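Local coordinates for 49 protein (Murid herpesvirus 4, PDB 6A4V) that probably promotes virus replication by interacting with the host poly(ADP-ribose) polymerase 1, at residues B[274-286]-B[297-311]. Residues are numbered along the deposited sequence; the frame is centred on the assembly and turned at random.
Sequences VVWAKLSNLNHLL and VFDEILICLRGLQIY
Leu282 is a knob on helix 274-289 that fits a hole formed by Ile301, Cys304, Leu305 and Leu308 of helix 295-312. Its CG stands anti to the backbone N (chi1 -180°), which swings the branched end of the side chain in against helix 295-312. Leu282 CD2 meets Leu305 CD2 at 3.6 Å. Leu282 CD1 reaches Ile301 CG2 at 4.1 Å. One turn on, Leu285 and Ile301 lie alongside each other, pointing opposite ways, with Leu285 CB 3.8 Å from Ile301 CG1, and both Leu285 methyls rest against the carboxylate end of Glu300. Toward the other end, Lys278 lays its aliphatic chain over the second helix; Lys278 CB lies 3.6 Å from Leu308 CG, and CD lies over the backbone of Gly307. The missing side chain there lets the amino end come close, Lys278 NZ being 4.0 Å from Gly307 CA. Beyond it the Tyr311 ring packs against Val275 CG2; the detail of Val274's approach to the poorly ordered ring is doubtful.

The polar ends are held by the second subunit: Lys278 NZ forms a salt bridge with Glu206 of the second subunit, and Glu300 OE2 with Arg99 of the second subunit, so this apolar seam borders the dimer interface. The two segments run antiparallel at 159°, their axes 9.9 Å apart, as a hairpin of the last two helices of the modelled chain. Helix 238-262 packs on the first arm through Leu279, and helix 61-85 on the second through Phe298 and Ile301.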
loop_
_atom_site.group_PDB
_atom_site.type_symbol
_atom_site.label_atom_id
_atom_site.label_comp_id
_atom_site.label_asym_id
_atom_site.label_seq_id
_atom_site.Cartn_x
_atom_site.Cartn_y
_atom_site.Cartn_z
ATOM N N VAL B 274 17.821 -26.471 -0.427
ATOM C CA VAL B 274 16.937 -25.350 -0.048
ATOM C C VAL B 274 16.352 -24.664 -1.304
ATOM O O VAL B 274 15.325 -23.975 -1.197
ATOM C CB VAL B 274 17.652 -24.354 0.895
ATOM C CG1 VAL B 274 18.700 -23.535 0.172
ATOM C CG2 VAL B 274 16.690 -23.429 1.633
ATOM N N VAL B 275 16.991 -24.838 -2.472
ATOM C CA VAL B 275 16.421 -24.390 -3.753
ATOM C C VAL B 275 15.099 -25.132 -3.991
ATOM O O VAL B 275 14.036 -24.513 -4.086
ATOM C CB VAL B 275 17.376 -24.610 -4.942
ATOM C CG1 VAL B 275 16.716 -24.257 -6.268
ATOM C CG2 VAL B 275 18.662 -23.829 -4.778
ATOM N N TRP B 276 15.183 -26.462 -4.068
ATOM C CA TRP B 276 14.032 -27.329 -4.357
ATOM C C TRP B 276 12.868 -27.046 -3.397
ATOM O O TRP B 276 11.697 -27.187 -3.791
ATOM C CB TRP B 276 14.461 -28.802 -4.334
ATOM C CG TRP B 276 15.288 -29.161 -5.532
ATOM C CD1 TRP B 276 16.615 -29.497 -5.584
ATOM C CD2 TRP B 276 14.822 -29.153 -6.888
ATOM N NE1 TRP B 276 16.998 -29.724 -6.878
ATOM C CE2 TRP B 276 15.917 -29.521 -7.700
ATOM C CE3 TRP B 276 13.585 -28.877 -7.482
ATOM C CZ2 TRP B 276 15.800 -29.620 -9.086
ATOM C CZ3 TRP B 276 13.470 -28.977 -8.849
ATOM C CH2 TRP B 276 14.565 -29.346 -9.635
ATOM N N ALA B 277 13.213 -26.610 -2.177
ATOM C CA ALA B 277 12.292 -26.307 -1.077
ATOM C C ALA B 277 11.584 -24.955 -1.242
ATOM O O ALA B 277 10.365 -24.835 -1.019
ATOM C CB ALA B 277 13.069 -26.320 0.217
ATOM N N LYS B 278 12.389 -23.918 -1.481
ATOM C CA LYS B 278 11.903 -22.634 -1.807
ATOM C C LYS B 278 11.092 -22.737 -3.102
ATOM O O LYS B 278 9.990 -22.168 -3.185
ATOM C CB LYS B 278 13.050 -21.619 -1.868
ATOM C CG LYS B 278 13.592 -21.222 -0.502
ATOM C CD LYS B 278 14.632 -20.097 -0.491
ATOM C CE LYS B 278 15.167 -19.809 0.901
ATOM N NZ LYS B 278 14.146 -19.176 1.771
ATOM N N LEU B 279 11.544 -23.581 -4.045
ATOM C CA LEU B 279 10.846 -23.669 -5.262
ATOM C C LEU B 279 9.473 -24.277 -5.019
ATOM O O LEU B 279 8.529 -23.810 -5.566
ATOM C CB LEU B 279 11.638 -24.433 -6.324
ATOM C CG LEU B 279 12.403 -23.540 -7.290
ATOM C CD1 LEU B 279 13.288 -24.392 -8.182
ATOM C CD2 LEU B 279 11.428 -22.718 -8.120
ATOM N N SER B 280 9.391 -25.250 -4.121
ATOM C CA SER B 280 8.150 -25.936 -3.893
ATOM C C SER B 280 7.185 -24.979 -3.187
ATOM O O SER B 280 5.991 -24.880 -3.521
ATOM C CB SER B 280 8.358 -27.204 -3.096
ATOM O OG SER B 280 7.108 -27.855 -2.912
ATOM N N ASN B 281 7.760 -24.230 -2.262
ATOM C CA ASN B 281 7.075 -23.188 -1.517
ATOM C C ASN B 281 6.515 -22.136 -2.493
ATOM O O ASN B 281 5.326 -21.788 -2.431
ATOM C CB ASN B 281 8.072 -22.593 -0.533
ATOM C CG ASN B 281 7.438 -21.825 0.600
ATOM O OD1 ASN B 281 6.409 -22.238 1.146
ATOM N ND2 ASN B 281 8.050 -20.690 0.923
ATOM N N LEU B 282 7.392 -21.651 -3.377
ATOM C CA LEU B 282 7.058 -20.650 -4.377
ATOM C C LEU B 282 5.862 -21.125 -5.178
ATOM O O LEU B 282 4.963 -20.362 -5.518
ATOM C CB LEU B 282 8.233 -20.368 -5.333
ATOM C CG LEU B 282 7.873 -19.297 -6.381
ATOM C CD1 LEU B 282 7.144 -18.144 -5.679
ATOM C CD2 LEU B 282 9.096 -18.758 -7.113
ATOM N N ASN B 283 5.866 -22.423 -5.492
ATOM C CA ASN B 283 4.818 -22.989 -6.355
ATOM C C ASN B 283 3.474 -22.977 -5.622
ATOM O O ASN B 283 2.476 -22.508 -6.175
ATOM C CB ASN B 283 5.254 -24.358 -6.890
ATOM C CG ASN B 283 4.083 -25.121 -7.458
ATOM O OD1 ASN B 283 3.545 -24.736 -8.503
ATOM N ND2 ASN B 283 3.606 -26.083 -6.674
ATOM N N HIS B 284 3.471 -23.414 -4.340
ATOM C CA HIS B 284 2.262 -23.396 -3.451
ATOM C C HIS B 284 1.674 -21.992 -3.322
ATOM O O HIS B 284 0.452 -21.801 -3.323
ATOM C CB HIS B 284 2.638 -23.891 -2.029
ATOM C CG HIS B 284 2.920 -25.349 -1.919
ATOM N ND1 HIS B 284 4.027 -25.835 -1.219
ATOM C CD2 HIS B 284 2.245 -26.430 -2.375
ATOM C CE1 HIS B 284 4.027 -27.153 -1.247
ATOM N NE2 HIS B 284 2.943 -27.545 -1.960
ATOM N N LEU B 285 2.564 -20.999 -3.194
ATOM C CA LEU B 285 2.131 -19.648 -3.099
ATOM C C LEU B 285 1.397 -19.197 -4.370
ATOM O O LEU B 285 0.278 -18.540 -4.247
ATOM C CB LEU B 285 3.356 -18.775 -2.778
ATOM C CG LEU B 285 3.715 -18.779 -1.282
ATOM C CD1 LEU B 285 5.069 -18.187 -1.040
ATOM C CD2 LEU B 285 2.659 -18.088 -0.470
ATOM N N LEU B 286 2.009 -19.486 -5.544
ATOM C CA LEU B 286 1.476 -19.044 -6.828
ATOM C C LEU B 286 0.110 -19.654 -7.053
ATOM O O LEU B 286 -0.825 -18.985 -7.483
ATOM C CB LEU B 286 2.463 -19.334 -7.969
ATOM C CG LEU B 286 3.174 -18.079 -8.483
ATOM C CD1 LEU B 286 2.155 -17.054 -8.951
ATOM C CD2 LEU B 286 4.081 -17.473 -7.411
ATOM N N VAL B 297 -0.074 -12.441 0.330
ATOM C CA VAL B 297 0.575 -13.469 -0.511
ATOM C C VAL B 297 1.739 -12.853 -1.266
ATOM O O VAL B 297 2.893 -13.421 -1.361
ATOM C CB VAL B 297 -0.399 -14.223 -1.434
ATOM C CG1 VAL B 297 0.321 -15.234 -2.279
ATOM C CG2 VAL B 297 -1.534 -14.929 -0.731
ATOM N N PHE B 298 1.497 -11.737 -1.912
ATOM C CA PHE B 298 2.621 -11.060 -2.627
ATOM C C PHE B 298 3.782 -10.827 -1.678
ATOM O O PHE B 298 4.930 -11.132 -2.072
ATOM C CB PHE B 298 2.213 -9.735 -3.255
ATOM C CG PHE B 298 1.243 -9.922 -4.379
ATOM C CD1 PHE B 298 1.685 -10.415 -5.604
ATOM C CD2 PHE B 298 -0.126 -9.808 -4.148
ATOM C CE1 PHE B 298 0.788 -10.600 -6.644
ATOM C CE2 PHE B 298 -1.021 -10.040 -5.175
ATOM C CZ PHE B 298 -0.549 -10.353 -6.428
ATOM N N ASP B 299 3.481 -10.439 -0.432
ATOM C CA ASP B 299 4.547 -10.193 0.517
ATOM C C ASP B 299 5.344 -11.469 0.775
ATOM O O ASP B 299 6.555 -11.461 0.871
ATOM C CB ASP B 299 4.028 -9.614 1.841
ATOM C CG ASP B 299 3.659 -8.124 1.824
ATOM O OD1 ASP B 299 4.412 -7.364 1.189
ATOM O OD2 ASP B 299 2.638 -7.723 2.524
ATOM N N GLU B 300 4.646 -12.576 1.034
ATOM C CA GLU B 300 5.365 -13.880 1.201
ATOM C C GLU B 300 6.179 -14.274 -0.035
ATOM O O GLU B 300 7.322 -14.693 0.057
ATOM C CB GLU B 300 4.390 -14.982 1.580
ATOM C CG GLU B 300 5.061 -15.954 2.505
ATOM C CD GLU B 300 4.171 -17.105 2.845
ATOM O OE1 GLU B 300 2.916 -16.834 3.168
ATOM O OE2 GLU B 300 4.727 -18.228 2.726
ATOM N N ILE B 301 5.611 -14.091 -1.219
ATOM C CA ILE B 301 6.358 -14.420 -2.425
ATOM C C ILE B 301 7.653 -13.611 -2.520
ATOM O O ILE B 301 8.654 -14.147 -2.886
ATOM C CB ILE B 301 5.478 -14.225 -3.660
ATOM C CG1 ILE B 301 4.384 -15.272 -3.753
ATOM C CG2 ILE B 301 6.299 -14.201 -4.908
ATOM C CD1 ILE B 301 3.282 -14.842 -4.705
ATOM N N LEU B 302 7.599 -12.307 -2.273
ATOM C CA LEU B 302 8.779 -11.443 -2.326
ATOM C C LEU B 302 9.882 -11.999 -1.447
ATOM O O LEU B 302 11.013 -12.055 -1.856
ATOM C CB LEU B 302 8.398 -10.027 -1.854
ATOM C CG LEU B 302 7.855 -9.152 -2.965
ATOM C CD1 LEU B 302 6.904 -8.083 -2.469
ATOM C CD2 LEU B 302 9.015 -8.584 -3.780
ATOM N N ILE B 303 9.545 -12.356 -0.205
ATOM C CA ILE B 303 10.576 -12.745 0.686
ATOM C C ILE B 303 11.186 -14.025 0.113
ATOM O O ILE B 303 12.421 -14.173 0.026
ATOM C CB ILE B 303 10.121 -12.844 2.171
ATOM C CG1 ILE B 303 11.321 -12.626 3.082
ATOM C CG2 ILE B 303 9.443 -14.168 2.546
ATOM C CD1 ILE B 303 12.009 -11.297 2.837
ATOM N N CYS B 304 10.327 -14.856 -0.451
ATOM C CA CYS B 304 10.712 -16.130 -1.011
ATOM C C CYS B 304 11.556 -15.990 -2.295
ATOM O O CYS B 304 12.550 -16.718 -2.554
ATOM C CB CYS B 304 9.457 -16.967 -1.206
ATOM S SG CYS B 304 9.787 -18.493 -2.111
ATOM N N LEU B 305 11.223 -15.059 -3.164
ATOM C CA LEU B 305 12.109 -14.842 -4.300
ATOM C C LEU B 305 13.480 -14.331 -3.814
ATOM O O LEU B 305 14.504 -14.804 -4.266
ATOM C CB LEU B 305 11.420 -13.826 -5.196
ATOM C CG LEU B 305 10.152 -14.316 -5.867
ATOM C CD1 LEU B 305 9.477 -13.175 -6.577
ATOM C CD2 LEU B 305 10.480 -15.436 -6.844
ATOM N N ARG B 306 13.502 -13.350 -2.923
ATOM C CA ARG B 306 14.769 -12.854 -2.298
ATOM C C ARG B 306 15.564 -14.048 -1.730
ATOM O O ARG B 306 16.763 -14.239 -2.031
ATOM C CB ARG B 306 14.494 -11.827 -1.189
ATOM C CG ARG B 306 15.401 -10.597 -1.219
ATOM C CD ARG B 306 15.719 -9.970 0.148
ATOM N NE ARG B 306 14.688 -9.127 0.773
ATOM C CZ ARG B 306 14.741 -8.629 2.025
ATOM N NH1 ARG B 306 15.776 -8.864 2.819
ATOM N NH2 ARG B 306 13.740 -7.895 2.488
ATOM N N GLY B 307 14.896 -14.885 -0.927
ATOM C CA GLY B 307 15.563 -16.112 -0.426
ATOM C C GLY B 307 16.264 -16.875 -1.551
ATOM O O GLY B 307 17.339 -17.397 -1.364
ATOM N N LEU B 308 15.609 -16.972 -2.708
ATOM C CA LEU B 308 16.032 -17.830 -3.802
ATOM C C LEU B 308 17.264 -17.238 -4.503
ATOM O O LEU B 308 18.198 -17.957 -4.805
ATOM C CB LEU B 308 14.849 -18.029 -4.762
ATOM C CG LEU B 308 14.022 -19.281 -4.492
ATOM C CD1 LEU B 308 12.649 -19.209 -5.175
ATOM C CD2 LEU B 308 14.768 -20.502 -4.948
ATOM N N GLN B 309 17.241 -15.936 -4.753
ATOM C CA GLN B 309 18.384 -15.145 -5.142
ATOM C C GLN B 309 19.530 -15.354 -4.145
ATOM O O GLN B 309 20.682 -15.496 -4.530
ATOM C CB GLN B 309 18.038 -13.649 -5.217
ATOM C CG GLN B 309 17.587 -13.204 -6.606
ATOM C CD GLN B 309 17.064 -11.788 -6.720
ATOM O OE1 GLN B 309 16.771 -11.313 -7.819
ATOM N NE2 GLN B 309 16.930 -11.096 -5.596
ATOM N N ILE B 310 19.235 -15.296 -2.851
ATOM C CA ILE B 310 20.325 -15.284 -1.942
ATOM C C ILE B 310 21.028 -16.632 -2.086
ATOM O O ILE B 310 22.216 -16.659 -2.290
ATOM C CB ILE B 310 19.893 -14.936 -0.503
ATOM C CG1 ILE B 310 19.614 -13.437 -0.343
ATOM C CG2 ILE B 310 20.908 -15.430 0.527
ATOM C CD1 ILE B 310 20.572 -12.520 -1.085
ATOM N N TYR B 311 20.272 -17.731 -2.080
ATOM C CA TYR B 311 20.891 -19.037 -2.184
ATOM C C TYR B 311 21.655 -19.211 -3.513
ATOM O O TYR B 311 22.848 -19.532 -3.467
ATOM C CB TYR B 311 19.880 -20.164 -1.986
ATOM C CG TYR B 311 20.549 -21.474 -1.655
ATOM C CD1 TYR B 311 20.676 -22.475 -2.607
ATOM C CD2 TYR B 311 21.121 -21.691 -0.406
ATOM C CE1 TYR B 311 21.304 -23.678 -2.313
ATOM C CE2 TYR B 311 21.760 -22.883 -0.098
ATOM C CZ TYR B 311 21.845 -23.882 -1.054
ATOM O OH TYR B 311 22.446 -25.066 -0.753
#